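Local coordinates for aspartokinase (Synechocystis, PDB 3L76), which probably phosphorylates the beta-carboxyl group of aspartate with ATP, the first step toward lysine and threonine, and carries ACT domains that bind these two amino acids, at residues His123-Arg126 against Glu127-Val131; Gly370-Ala373 against Lys374-Thr378. All coordinates share one frame; numbering follows the deposited sequence.

Contact 1. Residues His123-Arg126 against Glu127-Val131; sequences HHLR and EGKVV
Arg126 folds back over the turn centred on Glu127 and reaches the strand beyond it. Arg126 CB lies 3.2 Å from Glu127 OE1, and Arg126 CG stands a little farther from the same oxygen. CG is anti to the backbone N (chi1 -153°), but bends at chi2 and chi3, on either side of the CG-CD link, swing NE and the guanidinium beside Val131, where the exact fit is doubtful. At the tip, Arg126 NH1 is 3.8 Å from Lys129 O. Arg126 NH2 lies closer to that carbonyl, though at an angle too poor for a hydrogen bond, and has Val130 CA at the guanidinium edge. The turn joins helix 121-125 to strand 130-138 of the amino acid kinase domain, with Glu127 at the centre of an inverse gamma turn closed by a weak bond from Gly128 N to Arg126 O. Glu127 N also bonds to His124 O at 3.1 Å. An alanine at Arg126 is likely to leave the Lys129 carbonyl without its cationic neighbour and to uncover Ser35 and Val37 of strand 35-40, on which the side chain lies. Lys129 CB meets Leu125 O at 3.3 Å, while Leu125 CB faces Val131 CG1 at 4.4 Å.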
loop_
_atom_site.group_PDB
_atom_site.type_symbol
_atom_site.label_atom_id
_atom_site.label_comp_id
_atom_site.label_asym_id
_atom_site.label_seq_id
_atom_site.Cartn_x
_atom_site.Cartn_y
_atom_site.Cartn_z
ATOM N N HIS A 123 2.831 -12.691 -20.374
ATOM C CA HIS A 123 2.823 -13.334 -21.677
ATOM C C HIS A 123 1.764 -14.446 -21.604
ATOM O O HIS A 123 0.999 -14.663 -22.543
ATOM C CB HIS A 123 4.199 -13.914 -22.012
ATOM C CG HIS A 123 4.899 -13.213 -23.133
ATOM N ND1 HIS A 123 6.129 -12.608 -22.981
ATOM C CD2 HIS A 123 4.546 -13.023 -24.427
ATOM C CE1 HIS A 123 6.502 -12.076 -24.131
ATOM N NE2 HIS A 123 5.560 -12.311 -25.025
ATOM N N HIS A 124 1.711 -15.135 -20.467
ATOM C CA HIS A 124 0.680 -16.138 -20.211
ATOM C C HIS A 124 -0.732 -15.548 -20.086
ATOM O O HIS A 124 -1.633 -15.899 -20.851
ATOM C CB HIS A 124 1.028 -16.949 -18.959
ATOM C CG HIS A 124 -0.132 -17.702 -18.389
ATOM N ND1 HIS A 124 -0.549 -17.549 -17.084
ATOM C CD2 HIS A 124 -0.975 -18.602 -18.951
ATOM C CE1 HIS A 124 -1.595 -18.327 -16.864
ATOM N NE2 HIS A 124 -1.875 -18.974 -17.981
ATOM N N LEU A 125 -0.926 -14.654 -19.123
ATOM C CA LEU A 125 -2.247 -14.053 -18.904
ATOM C C LEU A 125 -2.697 -13.256 -20.131
ATOM O O LEU A 125 -3.833 -12.789 -20.207
ATOM C CB LEU A 125 -2.273 -13.214 -17.606
ATOM C CG LEU A 125 -1.996 -14.105 -16.373
ATOM C CD1 LEU A 125 -1.354 -13.378 -15.217
ATOM C CD2 LEU A 125 -3.244 -14.823 -15.905
ATOM N N ARG A 126 -1.797 -13.148 -21.104
ATOM C CA ARG A 126 -2.050 -12.430 -22.344
ATOM C C ARG A 126 -3.207 -13.061 -23.107
ATOM O O ARG A 126 -3.786 -12.441 -23.998
ATOM C CB ARG A 126 -0.793 -12.450 -23.219
ATOM C CG ARG A 126 -0.651 -11.283 -24.176
ATOM C CD ARG A 126 -0.054 -10.063 -23.484
ATOM N NE ARG A 126 -0.934 -9.558 -22.441
ATOM C CZ ARG A 126 -2.006 -8.812 -22.675
ATOM N NH1 ARG A 126 -2.329 -8.488 -23.917
ATOM N NH2 ARG A 126 -2.756 -8.392 -21.670
ATOM N N GLU A 127 -3.541 -14.301 -22.761
ATOM C CA GLU A 127 -4.596 -15.024 -23.474
ATOM C C GLU A 127 -5.991 -14.726 -22.941
ATOM O O GLU A 127 -6.492 -15.403 -22.037
ATOM C CB GLU A 127 -4.319 -16.523 -23.499
ATOM C CG GLU A 127 -3.323 -16.928 -24.585
ATOM C CD GLU A 127 -2.039 -16.111 -24.549
ATOM O OE1 GLU A 127 -2.101 -14.897 -24.835
ATOM O OE2 GLU A 127 -0.967 -16.684 -24.248
ATOM N N GLY A 128 -6.594 -13.693 -23.525
ATOM C CA GLY A 128 -7.910 -13.224 -23.146
ATOM C C GLY A 128 -7.865 -11.881 -22.439
ATOM O O GLY A 128 -8.609 -10.954 -22.777
ATOM N N LYS A 129 -6.970 -11.774 -21.461
ATOM C CA LYS A 129 -7.005 -10.682 -20.491
ATOM C C LYS A 129 -6.150 -9.462 -20.861
ATOM O O LYS A 129 -5.077 -9.592 -21.458
ATOM C CB LYS A 129 -6.574 -11.215 -19.122
ATOM C CG LYS A 129 -7.478 -12.311 -18.572
ATOM C CD LYS A 129 -6.707 -13.279 -17.682
ATOM C CE LYS A 129 -7.646 -14.161 -16.877
ATOM N NZ LYS A 129 -8.250 -13.404 -15.749
ATOM N N VAL A 130 -6.623 -8.268 -20.514
ATOM C CA VAL A 130 -5.717 -7.136 -20.516
ATOM C C VAL A 130 -4.977 -7.164 -19.199
ATOM O O VAL A 130 -5.592 -7.212 -18.133
ATOM C CB VAL A 130 -6.370 -5.739 -20.785
ATOM C CG1 VAL A 130 -7.748 -5.813 -21.398
ATOM C CG2 VAL A 130 -6.188 -4.744 -19.637
ATOM N N VAL A 131 -3.652 -7.196 -19.263
ATOM C CA VAL A 131 -2.905 -7.194 -18.025
ATOM C C VAL A 131 -2.525 -5.796 -17.583
ATOM O O VAL A 131 -1.896 -5.030 -18.304
ATOM C CB VAL A 131 -1.760 -8.253 -17.941
ATOM C CG1 VAL A 131 -1.639 -9.134 -19.182
ATOM C CG2 VAL A 131 -0.481 -7.716 -17.344
#

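Contact 2. Residues Gly370-Ala373 against Lys374-Thr378. With LYS (lysine), chain F.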
loop_
_atom_site.group_PDB
_atom_site.type_symbol
_atom_site.label_atom_id
_atom_site.label_comp_id
_atom_site.label_asym_id
_atom_site.label_seq_id
_atom_site.Cartn_x
_atom_site.Cartn_y
_atom_site.Cartn_z
ATOM N N GLY A 370 26.746 17.269 -10.596
ATOM C CA GLY A 370 27.973 16.487 -10.570
ATOM C C GLY A 370 28.337 15.735 -11.836
ATOM O O GLY A 370 29.388 15.098 -11.912
ATOM N N ILE A 371 27.474 15.801 -12.840
ATOM C CA ILE A 371 27.732 15.055 -14.065
ATOM C C ILE A 371 28.846 15.700 -14.906
ATOM O O ILE A 371 29.833 15.057 -15.266
ATOM C CB ILE A 371 26.459 14.891 -14.905
ATOM C CG1 ILE A 371 25.303 14.370 -14.027
ATOM C CG2 ILE A 371 26.754 14.010 -16.124
ATOM C CD1 ILE A 371 25.675 13.179 -13.158
ATOM N N ALA A 372 28.684 16.982 -15.206
ATOM C CA ALA A 372 29.705 17.730 -15.916
ATOM C C ALA A 372 31.020 17.661 -15.148
ATOM O O ALA A 372 32.101 17.447 -15.722
ATOM C CB ALA A 372 29.251 19.172 -16.117
ATOM N N ALA A 373 30.911 17.802 -13.833
ATOM C CA ALA A 373 32.078 17.815 -12.962
ATOM C C ALA A 373 32.851 16.505 -13.053
ATOM O O ALA A 373 34.087 16.483 -13.070
ATOM C CB ALA A 373 31.653 18.080 -11.538
ATOM N N LYS A 374 32.118 15.402 -13.107
ATOM C CA LYS A 374 32.751 14.100 -13.207
ATOM C C LYS A 374 33.410 13.895 -14.572
ATOM O O LYS A 374 34.461 13.276 -14.673
ATOM C CB LYS A 374 31.746 12.991 -12.918
ATOM C CG LYS A 374 32.354 11.608 -13.004
ATOM C CD LYS A 374 31.313 10.556 -12.734
ATOM C CE LYS A 374 31.884 9.151 -12.880
ATOM N NZ LYS A 374 30.779 8.174 -13.091
ATOM N N MET A 375 32.798 14.420 -15.624
ATOM C CA MET A 375 33.467 14.425 -16.919
ATOM C C MET A 375 34.825 15.122 -16.837
ATOM O O MET A 375 35.856 14.546 -17.190
ATOM C CB MET A 375 32.614 15.104 -17.975
ATOM C CG MET A 375 33.216 15.004 -19.359
ATOM S SD MET A 375 32.311 15.987 -20.557
ATOM C CE MET A 375 33.117 15.430 -22.045
ATOM N N PHE A 376 34.818 16.357 -16.349
ATOM C CA PHE A 376 36.048 17.158 -16.208
ATOM C C PHE A 376 37.106 16.500 -15.331
ATOM O O PHE A 376 38.291 16.538 -15.656
ATOM C CB PHE A 376 35.727 18.570 -15.683
ATOM C CG PHE A 376 34.651 19.292 -16.481
ATOM C CD1 PHE A 376 34.379 18.938 -17.807
ATOM C CD2 PHE A 376 33.914 20.316 -15.907
ATOM C CE1 PHE A 376 33.392 19.605 -18.542
ATOM C CE2 PHE A 376 32.921 20.992 -16.624
ATOM C CZ PHE A 376 32.656 20.647 -17.936
ATOM N N LYS A 377 36.687 15.887 -14.229
ATOM C CA LYS A 377 37.625 15.182 -13.350
ATOM C C LYS A 377 38.263 13.986 -14.062
ATOM O O LYS A 377 39.472 13.782 -13.990
ATOM C CB LYS A 377 36.926 14.715 -12.071
ATOM C CG LYS A 377 37.800 13.868 -11.147
ATOM C CD LYS A 377 36.956 13.059 -10.145
ATOM C CE LYS A 377 37.794 12.029 -9.379
ATOM N NZ LYS A 377 38.870 12.657 -8.556
ATOM N N THR A 378 37.444 13.200 -14.757
ATOM C CA THR A 378 37.932 12.043 -15.494
ATOM C C THR A 378 39.029 12.422 -16.478
ATOM O O THR A 378 40.062 11.767 -16.530
ATOM C CB THR A 378 36.800 11.342 -16.248
ATOM O OG1 THR A 378 35.751 11.034 -15.332
ATOM C CG2 THR A 378 37.298 10.056 -16.871
HETATM N N LYS F . 22.896 19.532 -14.753
HETATM C CA LYS F . 24.207 18.918 -14.998
HETATM C C LYS F . 25.218 19.175 -13.889
HETATM O O LYS F . 25.034 20.121 -13.087
HETATM C CB LYS F . 24.774 19.371 -16.354
HETATM C CG LYS F . 23.950 18.904 -17.551
HETATM C CD LYS F . 24.254 19.686 -18.820
HETATM C CE LYS F . 23.446 20.966 -18.882
HETATM N NZ LYS F . 22.532 21.012 -20.063
HETATM O OXT LYS F . 26.224 18.425 -13.798
#
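Ala372, Ala373 and Lys374 lie in the first turn of helix 371-381; Ala372 and Ala373 meet the following turn, and Lys374 reaches back to the N-cap. Ala372 O accepts a nearly straight bond from Phe376 N (3.0 Å, 172° at the hydrogen). The same oxygen sits over one face of the Phe376 ring, close to its centre and 3.2 Å from Phe376 CG. Because CG of Phe376 lies beside its own backbone N (chi1 -52°), the ring folds back toward the helix start, and its CE2 also touches Ala372 CB at 4.1 Å. Ala373 O takes the amide N of Lys377 at 2.9 Å, while Ala373 CB packs on Phe463 and Thr464 of helix 458-468, to which Phe376 adds contacts with Ala459 and Ala460. Lys374 N bonds to the carbonyl of the N-cap residue Gly370, and Lys374 CB rests 3.3 Å from Gly370 O. Beyond CB the chain is fully extended, carrying NZ away to Ala415 O and to a cation-pi contact with Phe416. Lys374 O is gripped twice by Thr378, whose N and OG1 approach from opposite faces of the carbonyl plane. At the helix start, Ala372 N donates to the carboxylate oxygen OXT of the bound lysine at 3.2 Å, and Ile371 N adds a weak bond; the helix dipole would probably favour this charge. The ligand's further bonds to Ser472 OG and Val473 N place the pocket between two ACT domains, consistent with an allosteric effector site.

In the fold
Contact 1 and contact 2 belong to different parts of the chain: the first to the amino acid kinase domain, the second to an ACT domain. Their centres are 46 Å apart, and their nearest atoms about 33 Å, so neither touches the other. Residues 123-131 lie far out, about 37 Å between their centre and that of the chain, whereas the centre of residues 370-378 is about 17 Å from it. Of the two, contact 2 alone binds an amino acid, lysine, probably as an effector, and its Phe376 side chain is about 6 Å from a bound threonine. The lysine site is therefore remote from the 123-131 turn.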